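Probable dipeptidase (Pseudomonas aeruginosa, PDB 3B40) probably hydrolyses dipeptides as a metal-dependent peptidase of the membrane dipeptidase family M19. Local coordinates at residues V53-G58 against K370-I375; F25-T30 against G355-F360; A333-L338 against G364-W369; I29-D34 against K100-M105; G114-P119 against A132-M137. The protein carries 11 engineered substitutions. One frame throughout, in Å; residues are numbered along the deposited sequence.

In the fold
All five contacts lie in one family M19 chain, whose strands pair in parallel as expected for a TIM-barrel relative. Contact 2 is the most central, about 6 Å from the centre of the chain, and brings together strands 25-29 and 354-357, the first and last of the parallel set, consistent with a closed barrel. Contacts 1 and 3, centred about 12 and 13 Å from contact 2, join the loop after strand 354-357 to helices 52-58 and 335-349. Contact 4 continues the 25-30 segment to helix 87-108, which leads into strand 113-115 of contact 5. Along the chain contacts 4 and 5 close early and contact 3 late, while contacts 1 and 2 tie residues 25-58 to the late part.

Contact 1: V53-G58 against K370-I375; sequences VKAGRG and KDVSEI
Lys54 lays the aliphatic part of its side chain across Asp371, the two crossing at about a right angle with Lys54 CE 3.6 Å from Asp371 OD2. Methylenes do the touching because the ammonium group runs on past this carboxylate: the chain is extended as far as CE and bends only at its last torsion (chi4 70°), where NZ forms salt bridges with Asp51 and Asp45. Lysine suits the place, its methylenes packing on the loop while its ammonium pairs with acids. Lys54 CB meets Val372 CG2 at 3.5 Å, and that methyl also rests against Ala55, whose small side chain lets the loop come close. The backbones also meet. Ser373 CA approaches Lys54 O at 3.2 Å in a CA-H...O contact, and Gly58 CA lies 3.8 Å from Ser373 CA. Glycine fits this helix end because a CB would run into Val372 O and Ser373 CA. Gly58 O is buried against Ile375 CG1 and has no polar partner in the model.

Ser373 CB sits over one face of the Arg57 guanidinium, 3.3 Å above its plane and displaced to the rim; Arg57 NH2 pairs with Asp45. Arg57 NH1 and Ser373 OG are 3.0 Å apart at a poor angle for a hydrogen bond, and a water links them, weakly on the arginine side. Ser373 OG donates to the syn lone pair of Asp371 OD1, while Ser373 N reaches the same oxygen on its anti side. This second bond makes an Asx turn, in the loop from strand 354-357 to helix 375-385.

Contact 2: F25-T30 against G355-F360; sequences FDSRIT and GISSDF
Asp26 reaches across to Ser358 with both carboxylate oxygens. OD1 accepts from Ser358 N at 3.1 Å, and OD2 receives the hydroxyl of Ser358 OG at 2.5 Å through its syn lone pair. With CG anti to the backbone N (chi1 180°), the carboxylate projects to where a short hydroxyl side chain can meet it. A second donor, Arg28 N, approaches OD1 from the opposite face of the carboxylate plane and closes an Asx turn, so two N-H groups grip one oxygen and fix the rotation of the aspartate.

Ser358 is held in turn: OG accepts from Phe360 N, forming an ST turn, and Ser358 CB lies over the centre of one face of the Phe360 ring. Serine suits this place because its single hydroxyl both donates and accepts. Thr30 N gives an almost straight bond to Phe360 O (3.0 Å, 173°). Ile29 and Phe360 lie side by side, with Ile29 CG2 4.0 Å from Phe360 CB.

Next to these bonds Arg28 NE forms a salt bridge with Asp359 OD1 at 3.5 Å, the guanidinium and carboxylate planes turned 53° apart. One water joins Arg28 NH2 to that oxygen, and another links Asp359 OD1 to Thr30 OG1 and Phe360 O.

Ser27 OG and Ser357 OG both turn to Ser233 O on strand 230-235. Strand 62-68 pairs with the Asp26 side and strand 261-265 with the Ser357 side, while the Phe360 ring meets Trp369 edge-to-face. Here the first and last strands of the parallel set come together, consistent with closure of a TIM-like barrel.

Contact 3: A333-L338 against G364-W369; sequences AGLKEL and GGVDGW
Leu335 packs its two methyls against different parts of the turn opposite. CD2 touches Trp369 CB at 3.9 Å and Val366 CG2 at 4.0 Å, crossing both side chains at about a right angle, while CD1 rests on the backbone of Gly368. A CB on Gly368 would collide with Leu335 CD1, and the backbone angles themselves call for glycine. Val366 comes in closer, with CB 3.4 Å from Ala333 O and CG2 against Gly334. One helical turn on, Leu338 CD2 comes 3.6 Å from Trp369 CE3 and lies equally near CZ3. Leu338 CG, anti to the backbone N (chi1 179°), carries the branch toward the indole, which it meets obliquely. Branched aliphatic groups suit this side, where the large, buried indole offers a broad apolar surface.

Val366 to Trp369 form a type II beta turn, in which Gly368 occupies the third position, in the loop between strand 354-357 and helix 375-385. The turn meets the start of helix 335-349, with Gly334 at the N-cap, through a single backbone bridge between Gly334 and Asp367. Its firm bond runs from Asp367 N to Ala333 O at 2.9 Å; the other, from Leu335 N to Asp367 O, is weak.

Toward solvent the contact thins out. The side chain of exposed Asp367 contributes little more than CB, 3.6 Å from Ala333 O. Glu337 faces the helix start instead, where OE1 accepts from Gly334 N at 2.9 Å from above the carboxylate plane and OE2 forms a salt bridge with Arg272.

Contact 4: I29-D34 against K100-M105; sequences ITVPLD and KILTGM. Engineered in segment 29-34: Val31 (natural residue Ile), Leu33 (natural residue Pro).
Ile101 and Val31 reach toward each other tip to tip, and the isoleucine can be followed outward from its branch point. Ile101 CB stands 4.2 Å from Val31 CG1. Its CG2 methyl, anti to the backbone N, makes the closer approach, 3.7 Å to the same Val31 CG1. On the other branch CG1 lies beside the backbone N (chi1 -68°), and the extended second torsion sends CD1 out toward the loop. There CD1 is 3.8 Å from Val31 CG1, 3.3 Å from Pro32 O and 3.6 Å from Leu33 O, so the tip rests on two carbonyl oxygens as well as a methyl. A long, branched side chain suits this place because it spans the gap between helix and loop backbones.

The second methyl of Val31, CG2, turns to Leu102 CD2 at 4.2 Å. Val31 and Leu33 are both engineered residues; Leu33 CB points away, and its side chain touches Ile97 and Arg98 instead. No hydrogen bond joins the two segments, though Arg98 NE donates to Val31 O nearby. This is plain apolar packing of the loop after strand 25-29 on helix 87-108, within a fold consistent with the TIM-barrel clan.

Contact 5: G114-P119 against A132-M137; sequences GIAYSP and AIVMSM
The flat groups that meet across Gly114-Ala116 and Ala132-Val134 are peptide units, linked through their N-H and C=O groups. Ile133 N donates to Gly114 O at 2.8 Å, and Ala116 N to Ile133 O at 2.8 Å. The one aromatic ring, Tyr117, stands apart from the second strand; Ile115 C lies over one of its faces, 4.3 Å above the plane and toward the rim.

Ile133 O also meets Ile115 CA at 3.3 Å in a CA-H...O contact. Further on, where direct pairing stops, a water takes over, donating to Ala116 O and accepting from Met135 N.

Ile115 and Ile133 share one side of the parallel pair, with Ile115 CG1 4.1 Å from Ile133 CB. Ile115 CD1 then touches Met135 CE at 3.8 Å; the methionine chain is extended until its last torsion (chi3 -65°) bends CE aside. Beta-branched and flexible apolar chains suit this side because helix 87-108 packs over it. On the other side small Ala132 leaves space for Phe122 and Leu125 of helix 119-127, the helix of this beta-alpha-beta crossover, and Ser118 OG caps its start.

The chemistry is thus divided: main-chain bonds satisfy buried peptide groups and set the register, while mainly apolar side chains pack the strands against helices 87-108 and 119-127.

Contact 1: V53-G58 against K370-I375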
# COMPACT_ATOMS: atom_id res chain seq x y z
N VAL A 53 -12.09 14.28 -10.56
CA VAL A 53 -13.10 15.06 -9.85
C VAL A 53 -12.94 15.00 -8.32
O VAL A 53 -12.88 16.04 -7.64
CB VAL A 53 -14.54 14.62 -10.25
CG1 VAL A 53 -15.60 15.41 -9.45
CG2 VAL A 53 -14.76 14.81 -11.77
N LYS A 54 -12.84 13.78 -7.78
CA LYS A 54 -12.68 13.61 -6.32
C LYS A 54 -11.37 14.28 -5.88
O LYS A 54 -11.35 14.96 -4.88
CB LYS A 54 -12.73 12.14 -5.90
CG LYS A 54 -14.09 11.45 -6.09
CD LYS A 54 -14.01 9.98 -5.70
CE LYS A 54 -15.34 9.28 -5.80
NZ LYS A 54 -15.70 9.15 -7.24
N ALA A 55 -10.31 14.12 -6.67
CA ALA A 55 -8.98 14.64 -6.30
C ALA A 55 -8.92 16.14 -6.31
O ALA A 55 -8.27 16.73 -5.44
CB ALA A 55 -7.87 14.04 -7.19
N GLY A 56 -9.57 16.76 -7.31
CA GLY A 56 -9.69 18.22 -7.38
C GLY A 56 -10.45 18.79 -6.19
O GLY A 56 -10.07 19.82 -5.65
N ARG A 57 -11.54 18.11 -5.81
CA ARG A 57 -12.37 18.49 -4.67
C ARG A 57 -11.60 18.43 -3.35
O ARG A 57 -11.70 19.34 -2.52
CB ARG A 57 -13.56 17.54 -4.54
CG ARG A 57 -14.92 18.16 -4.76
CD ARG A 57 -16.02 17.24 -4.23
NE ARG A 57 -16.19 16.04 -5.05
CZ ARG A 57 -16.48 14.83 -4.55
NH1 ARG A 57 -16.62 14.64 -3.25
NH2 ARG A 57 -16.64 13.80 -5.36
N GLY A 58 -10.86 17.34 -3.16
CA GLY A 58 -10.10 17.17 -1.94
C GLY A 58 -8.82 17.97 -1.98
O GLY A 58 -8.24 18.20 -0.93
N LYS A 370 -13.30 8.20 2.94
CA LYS A 370 -13.80 7.11 2.15
C LYS A 370 -13.34 7.17 0.72
O LYS A 370 -13.49 6.21 -0.04
CB LYS A 370 -15.33 7.04 2.24
CG LYS A 370 -16.08 8.11 1.44
CD LYS A 370 -17.57 7.95 1.64
CE LYS A 370 -18.30 9.25 1.41
NZ LYS A 370 -18.53 9.50 -0.05
N ASP A 371 -12.81 8.33 0.33
CA ASP A 371 -12.19 8.49 -0.97
C ASP A 371 -11.27 9.74 -0.98
O ASP A 371 -11.15 10.44 0.04
CB ASP A 371 -13.27 8.48 -2.10
CG ASP A 371 -14.21 9.68 -2.03
OD1 ASP A 371 -13.75 10.82 -1.76
OD2 ASP A 371 -15.43 9.47 -2.25
N VAL A 372 -10.62 10.00 -2.10
CA VAL A 372 -9.55 11.02 -2.15
C VAL A 372 -10.09 12.43 -1.94
O VAL A 372 -9.31 13.34 -1.67
CB VAL A 372 -8.68 11.00 -3.45
CG1 VAL A 372 -7.88 9.70 -3.51
CG2 VAL A 372 -9.56 11.18 -4.69
N SER A 373 -11.41 12.59 -2.07
CA SER A 373 -12.02 13.91 -1.95
C SER A 373 -12.09 14.31 -0.47
O SER A 373 -12.33 15.49 -0.15
CB SER A 373 -13.43 13.93 -2.59
OG SER A 373 -14.40 13.41 -1.71
N GLU A 374 -11.87 13.33 0.41
CA GLU A 374 -12.03 13.51 1.88
C GLU A 374 -10.70 13.64 2.68
O GLU A 374 -10.67 13.64 3.94
CB GLU A 374 -12.93 12.40 2.45
CG GLU A 374 -14.41 12.57 2.08
CD GLU A 374 -15.37 11.62 2.78
OE1 GLU A 374 -14.95 10.63 3.43
OE2 GLU A 374 -16.59 11.86 2.69
N ILE A 375 -9.59 13.81 1.97
CA ILE A 375 -8.27 13.95 2.66
C ILE A 375 -8.21 15.03 3.73
O ILE A 375 -7.49 14.89 4.73
CB ILE A 375 -7.10 14.13 1.65
CG1 ILE A 375 -7.21 15.47 0.88
CG2 ILE A 375 -7.05 12.93 0.68
CD1 ILE A 375 -5.83 15.97 0.32
O HOH W 1 -16.55 14.97 -0.69

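Contact 2: F25-T30 against G355-F360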
# COMPACT_ATOMS: atom_id res chain seq x y z
N PHE A 25 0.02 13.82 -0.77
CA PHE A 25 0.50 12.69 -1.53
C PHE A 25 0.06 11.44 -0.81
O PHE A 25 0.21 11.34 0.39
CB PHE A 25 2.03 12.72 -1.67
CG PHE A 25 2.60 11.48 -2.31
CD1 PHE A 25 2.34 11.18 -3.65
CD2 PHE A 25 3.37 10.59 -1.56
CE1 PHE A 25 2.87 10.02 -4.25
CE2 PHE A 25 3.92 9.43 -2.17
CZ PHE A 25 3.67 9.16 -3.50
N ASP A 26 -0.52 10.50 -1.58
CA ASP A 26 -1.01 9.23 -1.03
C ASP A 26 -0.16 8.12 -1.67
O ASP A 26 -0.23 7.90 -2.88
CB ASP A 26 -2.49 9.09 -1.38
CG ASP A 26 -3.12 7.78 -0.86
OD1 ASP A 26 -2.40 6.79 -0.59
OD2 ASP A 26 -4.35 7.75 -0.74
N SER A 27 0.64 7.44 -0.85
CA SER A 27 1.63 6.51 -1.36
C SER A 27 1.06 5.17 -1.78
O SER A 27 1.82 4.27 -2.14
CB SER A 27 2.79 6.31 -0.35
OG SER A 27 2.28 5.95 0.92
N ARG A 28 -0.27 5.01 -1.73
CA ARG A 28 -0.85 3.72 -2.11
C ARG A 28 -2.33 3.76 -2.52
O ARG A 28 -3.24 3.75 -1.69
CB ARG A 28 -0.60 2.67 -1.01
CG ARG A 28 -1.24 1.32 -1.26
CD ARG A 28 -0.42 0.49 -2.23
NE ARG A 28 -1.00 -0.85 -2.36
CZ ARG A 28 -1.27 -1.44 -3.52
NH1 ARG A 28 -1.01 -0.82 -4.68
NH2 ARG A 28 -1.81 -2.65 -3.50
N ILE A 29 -2.55 3.86 -3.83
CA ILE A 29 -3.84 3.69 -4.46
C ILE A 29 -3.71 2.68 -5.61
O ILE A 29 -2.75 2.70 -6.39
CB ILE A 29 -4.44 5.04 -4.98
CG1 ILE A 29 -4.49 6.06 -3.85
CG2 ILE A 29 -5.87 4.82 -5.65
CD1 ILE A 29 -5.00 7.45 -4.25
N THR A 30 -4.66 1.76 -5.65
CA THR A 30 -4.64 0.72 -6.65
C THR A 30 -5.30 1.24 -7.90
O THR A 30 -6.29 1.99 -7.83
CB THR A 30 -5.36 -0.55 -6.15
OG1 THR A 30 -4.56 -1.15 -5.15
CG2 THR A 30 -5.62 -1.58 -7.27
N GLY A 355 4.40 9.27 7.14
CA GLY A 355 3.53 9.75 6.04
C GLY A 355 2.17 9.10 6.15
O GLY A 355 1.85 8.54 7.18
N ILE A 356 1.39 9.14 5.07
CA ILE A 356 -0.02 8.74 5.10
C ILE A 356 -0.31 8.04 3.80
O ILE A 356 0.21 8.40 2.75
CB ILE A 356 -0.99 10.00 5.24
CG1 ILE A 356 -0.61 10.86 6.45
CG2 ILE A 356 -2.48 9.54 5.33
CD1 ILE A 356 -1.27 12.27 6.46
N SER A 357 -1.16 7.02 3.86
CA SER A 357 -1.58 6.29 2.65
C SER A 357 -2.96 5.74 2.91
O SER A 357 -3.34 5.61 4.06
CB SER A 357 -0.61 5.20 2.27
OG SER A 357 -0.52 4.19 3.26
N SER A 358 -3.71 5.43 1.85
CA SER A 358 -5.10 4.94 1.98
C SER A 358 -5.36 3.46 1.77
O SER A 358 -6.20 2.85 2.47
CB SER A 358 -5.97 5.68 0.97
OG SER A 358 -5.48 5.54 -0.35
N ASP A 359 -4.62 2.88 0.84
CA ASP A 359 -4.92 1.56 0.26
C ASP A 359 -6.26 1.64 -0.48
O ASP A 359 -6.95 0.64 -0.62
CB ASP A 359 -4.94 0.45 1.31
CG ASP A 359 -4.17 -0.82 0.86
OD1 ASP A 359 -3.85 -0.99 -0.35
OD2 ASP A 359 -3.89 -1.66 1.75
N PHE A 360 -6.57 2.83 -1.00
CA PHE A 360 -7.80 3.00 -1.77
C PHE A 360 -7.81 1.99 -2.92
O PHE A 360 -6.77 1.66 -3.48
CB PHE A 360 -7.97 4.45 -2.27
CG PHE A 360 -8.52 5.44 -1.21
CD1 PHE A 360 -9.41 5.03 -0.22
CD2 PHE A 360 -8.11 6.77 -1.23
CE1 PHE A 360 -9.89 5.92 0.73
CE2 PHE A 360 -8.58 7.68 -0.29
CZ PHE A 360 -9.46 7.25 0.71
O HOH W 2 2.20 11.23 2.38
O HOH W 3 -2.31 -3.49 -0.69
O HOH W 4 -4.37 0.11 -2.80

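Contact 3: A333-L338 against G364-W369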
# COMPACT_ATOMS: atom_id res chain seq x y z
N ALA A 333 -13.22 0.91 11.38
CA ALA A 333 -12.34 1.86 12.06
C ALA A 333 -12.49 3.25 11.46
O ALA A 333 -12.89 3.38 10.31
CB ALA A 333 -10.83 1.40 11.96
N GLY A 334 -12.16 4.27 12.24
CA GLY A 334 -12.36 5.65 11.80
C GLY A 334 -11.09 6.49 11.81
O GLY A 334 -9.99 5.96 11.92
N LEU A 335 -11.26 7.80 11.71
CA LEU A 335 -10.15 8.74 11.76
C LEU A 335 -9.44 8.70 13.10
O LEU A 335 -8.25 8.96 13.17
CB LEU A 335 -10.61 10.18 11.43
CG LEU A 335 -11.05 10.44 9.97
CD1 LEU A 335 -11.78 11.76 9.82
CD2 LEU A 335 -9.88 10.33 8.97
N LYS A 336 -10.15 8.36 14.17
CA LYS A 336 -9.50 8.29 15.48
C LYS A 336 -8.35 7.29 15.44
O LYS A 336 -7.23 7.60 15.83
CB LYS A 336 -10.49 7.88 16.58
CG LYS A 336 -9.81 7.66 17.98
CD LYS A 336 -10.78 7.09 19.01
CE LYS A 336 -10.10 6.91 20.39
NZ LYS A 336 -8.93 5.95 20.29
N GLU A 337 -8.64 6.09 14.95
CA GLU A 337 -7.66 4.99 14.85
C GLU A 337 -6.53 5.29 13.88
O GLU A 337 -5.36 5.02 14.16
CB GLU A 337 -8.37 3.71 14.45
CG GLU A 337 -9.20 3.10 15.59
CD GLU A 337 -10.64 3.58 15.66
OE1 GLU A 337 -11.04 4.49 14.92
OE2 GLU A 337 -11.39 2.99 16.48
N LEU A 338 -6.87 5.85 12.73
CA LEU A 338 -5.85 6.23 11.79
C LEU A 338 -4.84 7.18 12.44
O LEU A 338 -3.64 7.00 12.28
CB LEU A 338 -6.46 6.87 10.53
CG LEU A 338 -5.39 7.31 9.53
CD1 LEU A 338 -4.40 6.19 9.14
CD2 LEU A 338 -6.01 7.98 8.29
N GLY A 364 -8.98 -0.15 1.41
CA GLY A 364 -8.66 0.89 2.35
C GLY A 364 -9.70 2.00 2.40
O GLY A 364 -10.63 2.04 1.59
N GLY A 365 -9.49 2.94 3.31
CA GLY A 365 -10.48 3.96 3.60
C GLY A 365 -10.97 3.68 4.99
O GLY A 365 -11.17 2.51 5.37
N VAL A 366 -11.15 4.73 5.77
CA VAL A 366 -11.73 4.57 7.11
C VAL A 366 -13.03 5.41 7.20
O VAL A 366 -13.27 6.29 6.35
CB VAL A 366 -10.73 5.00 8.23
CG1 VAL A 366 -9.46 4.10 8.24
CG2 VAL A 366 -10.37 6.47 8.12
N ASP A 367 -13.82 5.18 8.24
CA ASP A 367 -14.96 6.04 8.51
C ASP A 367 -14.46 7.49 8.63
O ASP A 367 -13.63 7.79 9.48
CB ASP A 367 -15.67 5.58 9.80
CG ASP A 367 -16.95 6.36 10.08
OD1 ASP A 367 -17.55 6.91 9.13
OD2 ASP A 367 -17.37 6.43 11.26
N GLY A 368 -14.95 8.36 7.75
CA GLY A 368 -14.55 9.77 7.75
C GLY A 368 -13.56 10.09 6.63
O GLY A 368 -13.25 11.25 6.37
N TRP A 369 -13.07 9.03 5.97
CA TRP A 369 -12.13 9.15 4.82
C TRP A 369 -12.36 8.01 3.86
O TRP A 369 -11.68 7.00 3.91
CB TRP A 369 -10.66 9.16 5.29
CG TRP A 369 -9.61 9.38 4.20
CD1 TRP A 369 -9.74 10.14 3.07
CD2 TRP A 369 -8.26 8.85 4.18
NE1 TRP A 369 -8.57 10.10 2.33
CE2 TRP A 369 -7.64 9.34 3.00
CE3 TRP A 369 -7.52 8.02 5.05
CZ2 TRP A 369 -6.32 9.03 2.67
CZ3 TRP A 369 -6.21 7.72 4.72
CH2 TRP A 369 -5.62 8.22 3.53

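Contact 4: I29-D34 against K100-M105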
# COMPACT_ATOMS: atom_id res chain seq x y z
N ILE A 29 -2.55 3.86 -3.83
CA ILE A 29 -3.84 3.69 -4.46
C ILE A 29 -3.71 2.68 -5.61
O ILE A 29 -2.75 2.70 -6.39
CB ILE A 29 -4.44 5.04 -4.98
CG1 ILE A 29 -4.49 6.06 -3.85
CG2 ILE A 29 -5.87 4.82 -5.65
CD1 ILE A 29 -5.00 7.45 -4.25
N THR A 30 -4.66 1.76 -5.65
CA THR A 30 -4.64 0.72 -6.65
C THR A 30 -5.30 1.24 -7.90
O THR A 30 -6.29 1.99 -7.83
CB THR A 30 -5.36 -0.55 -6.15
OG1 THR A 30 -4.56 -1.15 -5.15
CG2 THR A 30 -5.62 -1.58 -7.27
N VAL A 31 -4.74 0.85 -9.04
CA VAL A 31 -5.37 1.09 -10.36
C VAL A 31 -6.26 -0.13 -10.72
O VAL A 31 -5.73 -1.24 -10.91
CB VAL A 31 -4.28 1.27 -11.47
CG1 VAL A 31 -4.91 1.64 -12.85
CG2 VAL A 31 -3.20 2.27 -11.06
N PRO A 32 -7.60 0.08 -10.81
CA PRO A 32 -8.56 -0.95 -11.25
C PRO A 32 -8.28 -1.28 -12.71
O PRO A 32 -8.00 -0.37 -13.51
CB PRO A 32 -9.93 -0.25 -11.12
CG PRO A 32 -9.68 0.89 -10.14
CD PRO A 32 -8.29 1.35 -10.51
N LEU A 33 -8.33 -2.55 -13.07
CA LEU A 33 -8.01 -2.93 -14.45
C LEU A 33 -8.92 -2.30 -15.52
O LEU A 33 -8.57 -2.23 -16.69
CB LEU A 33 -7.99 -4.46 -14.58
CG LEU A 33 -6.78 -5.06 -13.87
CD1 LEU A 33 -7.01 -6.55 -13.51
CD2 LEU A 33 -5.54 -4.86 -14.74
N ASP A 34 -10.10 -1.85 -15.12
CA ASP A 34 -11.03 -1.22 -16.07
C ASP A 34 -11.08 0.31 -15.91
O ASP A 34 -12.01 0.96 -16.37
CB ASP A 34 -12.44 -1.84 -15.92
CG ASP A 34 -13.08 -1.51 -14.57
OD1 ASP A 34 -12.39 -0.93 -13.70
OD2 ASP A 34 -14.28 -1.84 -14.38
N LYS A 100 -0.59 0.89 -19.43
CA LYS A 100 -1.32 1.56 -20.50
C LYS A 100 -2.36 2.53 -19.95
O LYS A 100 -2.60 3.59 -20.54
CB LYS A 100 -1.99 0.55 -21.42
CG LYS A 100 -1.07 0.01 -22.52
CD LYS A 100 -1.77 -1.14 -23.27
CE LYS A 100 -3.02 -0.67 -24.05
NZ LYS A 100 -2.80 -0.53 -25.52
N ILE A 101 -2.99 2.18 -18.83
CA ILE A 101 -3.93 3.09 -18.15
C ILE A 101 -3.26 4.43 -17.74
O ILE A 101 -3.80 5.54 -18.01
CB ILE A 101 -4.60 2.42 -16.92
CG1 ILE A 101 -5.55 1.30 -17.37
CG2 ILE A 101 -5.37 3.47 -16.02
CD1 ILE A 101 -6.20 0.50 -16.19
N LEU A 102 -2.09 4.32 -17.13
CA LEU A 102 -1.37 5.47 -16.57
C LEU A 102 -0.83 6.40 -17.64
O LEU A 102 -1.03 7.60 -17.59
CB LEU A 102 -0.23 5.01 -15.65
CG LEU A 102 -0.66 4.27 -14.36
CD1 LEU A 102 0.55 3.77 -13.59
CD2 LEU A 102 -1.48 5.23 -13.48
N THR A 103 -0.13 5.85 -18.63
CA THR A 103 0.38 6.69 -19.70
C THR A 103 -0.80 7.20 -20.55
O THR A 103 -0.73 8.28 -21.15
CB THR A 103 1.38 5.94 -20.58
OG1 THR A 103 0.78 4.75 -21.08
CG2 THR A 103 2.63 5.55 -19.77
N GLY A 104 -1.88 6.43 -20.58
CA GLY A 104 -3.06 6.83 -21.33
C GLY A 104 -3.79 8.01 -20.70
O GLY A 104 -4.41 8.79 -21.41
N MET A 105 -3.73 8.13 -19.36
CA MET A 105 -4.35 9.24 -18.62
C MET A 105 -3.65 10.53 -18.96
O MET A 105 -4.30 11.55 -19.14
CB MET A 105 -4.29 9.03 -17.07
CG MET A 105 -5.14 7.89 -16.51
SD MET A 105 -4.84 7.45 -14.75
CE MET A 105 -5.45 8.93 -13.96

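Contact 5: G114-P119 against A132-M137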
# COMPACT_ATOMS: atom_id res chain seq x y z
N GLY A 114 -0.05 14.47 -14.94
CA GLY A 114 1.27 14.05 -15.42
C GLY A 114 1.89 12.93 -14.57
O GLY A 114 1.43 12.65 -13.47
N ILE A 115 2.97 12.34 -15.06
CA ILE A 115 3.75 11.40 -14.25
C ILE A 115 5.02 12.10 -13.77
O ILE A 115 5.73 12.71 -14.56
CB ILE A 115 4.07 10.09 -15.03
CG1 ILE A 115 2.77 9.39 -15.43
CG2 ILE A 115 4.91 9.12 -14.17
CD1 ILE A 115 2.96 8.23 -16.46
N ALA A 116 5.26 12.03 -12.46
CA ALA A 116 6.48 12.56 -11.83
C ALA A 116 7.61 11.54 -11.81
O ALA A 116 7.45 10.43 -11.29
CB ALA A 116 6.15 12.99 -10.42
N TYR A 117 8.75 11.91 -12.39
CA TYR A 117 9.94 11.06 -12.42
C TYR A 117 10.94 11.43 -11.33
O TYR A 117 11.97 10.76 -11.20
CB TYR A 117 10.58 11.04 -13.82
CG TYR A 117 9.58 10.64 -14.87
CD1 TYR A 117 9.17 9.32 -14.99
CD2 TYR A 117 9.00 11.59 -15.71
CE1 TYR A 117 8.22 8.94 -15.93
CE2 TYR A 117 8.05 11.21 -16.67
CZ TYR A 117 7.67 9.89 -16.76
OH TYR A 117 6.74 9.47 -17.69
N SER A 118 10.61 12.44 -10.52
CA SER A 118 11.44 12.89 -9.40
C SER A 118 10.61 13.78 -8.46
O SER A 118 9.52 14.24 -8.82
CB SER A 118 12.62 13.71 -9.93
OG SER A 118 12.14 14.87 -10.58
N PRO A 119 11.11 14.02 -7.23
CA PRO A 119 10.36 14.95 -6.37
C PRO A 119 10.23 16.35 -7.00
O PRO A 119 9.20 17.00 -6.82
CB PRO A 119 11.16 14.94 -5.06
CG PRO A 119 12.46 14.29 -5.38
CD PRO A 119 12.31 13.47 -6.58
N ALA A 132 -0.36 14.63 -9.96
CA ALA A 132 0.96 14.02 -10.15
C ALA A 132 0.96 12.53 -9.79
O ALA A 132 0.86 12.13 -8.61
CB ALA A 132 2.01 14.77 -9.37
N ILE A 133 1.04 11.71 -10.82
CA ILE A 133 1.17 10.26 -10.63
C ILE A 133 2.62 9.91 -10.36
O ILE A 133 3.52 10.33 -11.09
CB ILE A 133 0.71 9.50 -11.89
CG1 ILE A 133 -0.80 9.63 -12.06
CG2 ILE A 133 1.16 8.01 -11.84
CD1 ILE A 133 -1.30 9.15 -13.42
N VAL A 134 2.84 9.15 -9.29
CA VAL A 134 4.13 8.52 -9.07
C VAL A 134 3.93 7.05 -9.45
O VAL A 134 3.06 6.37 -8.90
CB VAL A 134 4.62 8.67 -7.61
CG1 VAL A 134 5.85 7.79 -7.36
CG2 VAL A 134 4.92 10.15 -7.31
N MET A 135 4.66 6.60 -10.47
CA MET A 135 4.46 5.26 -11.01
C MET A 135 5.23 4.35 -10.10
O MET A 135 6.45 4.46 -9.99
CB MET A 135 5.05 5.12 -12.41
CG MET A 135 4.79 3.73 -13.04
SD MET A 135 5.29 3.54 -14.81
CE MET A 135 4.14 4.71 -15.55
N SER A 136 4.52 3.45 -9.43
CA SER A 136 5.20 2.50 -8.54
C SER A 136 4.98 1.11 -9.12
O SER A 136 4.37 0.98 -10.17
CB SER A 136 4.67 2.62 -7.10
OG SER A 136 3.25 2.52 -7.07
N MET A 137 5.53 0.10 -8.45
CA MET A 137 5.40 -1.29 -8.87
C MET A 137 5.36 -2.06 -7.57
O MET A 137 6.14 -1.76 -6.66
CB MET A 137 6.62 -1.70 -9.74
CG MET A 137 6.59 -3.11 -10.29
SD MET A 137 7.52 -3.42 -11.82
CE MET A 137 9.16 -3.43 -11.20
O HOH W 5 7.09 7.77 -11.54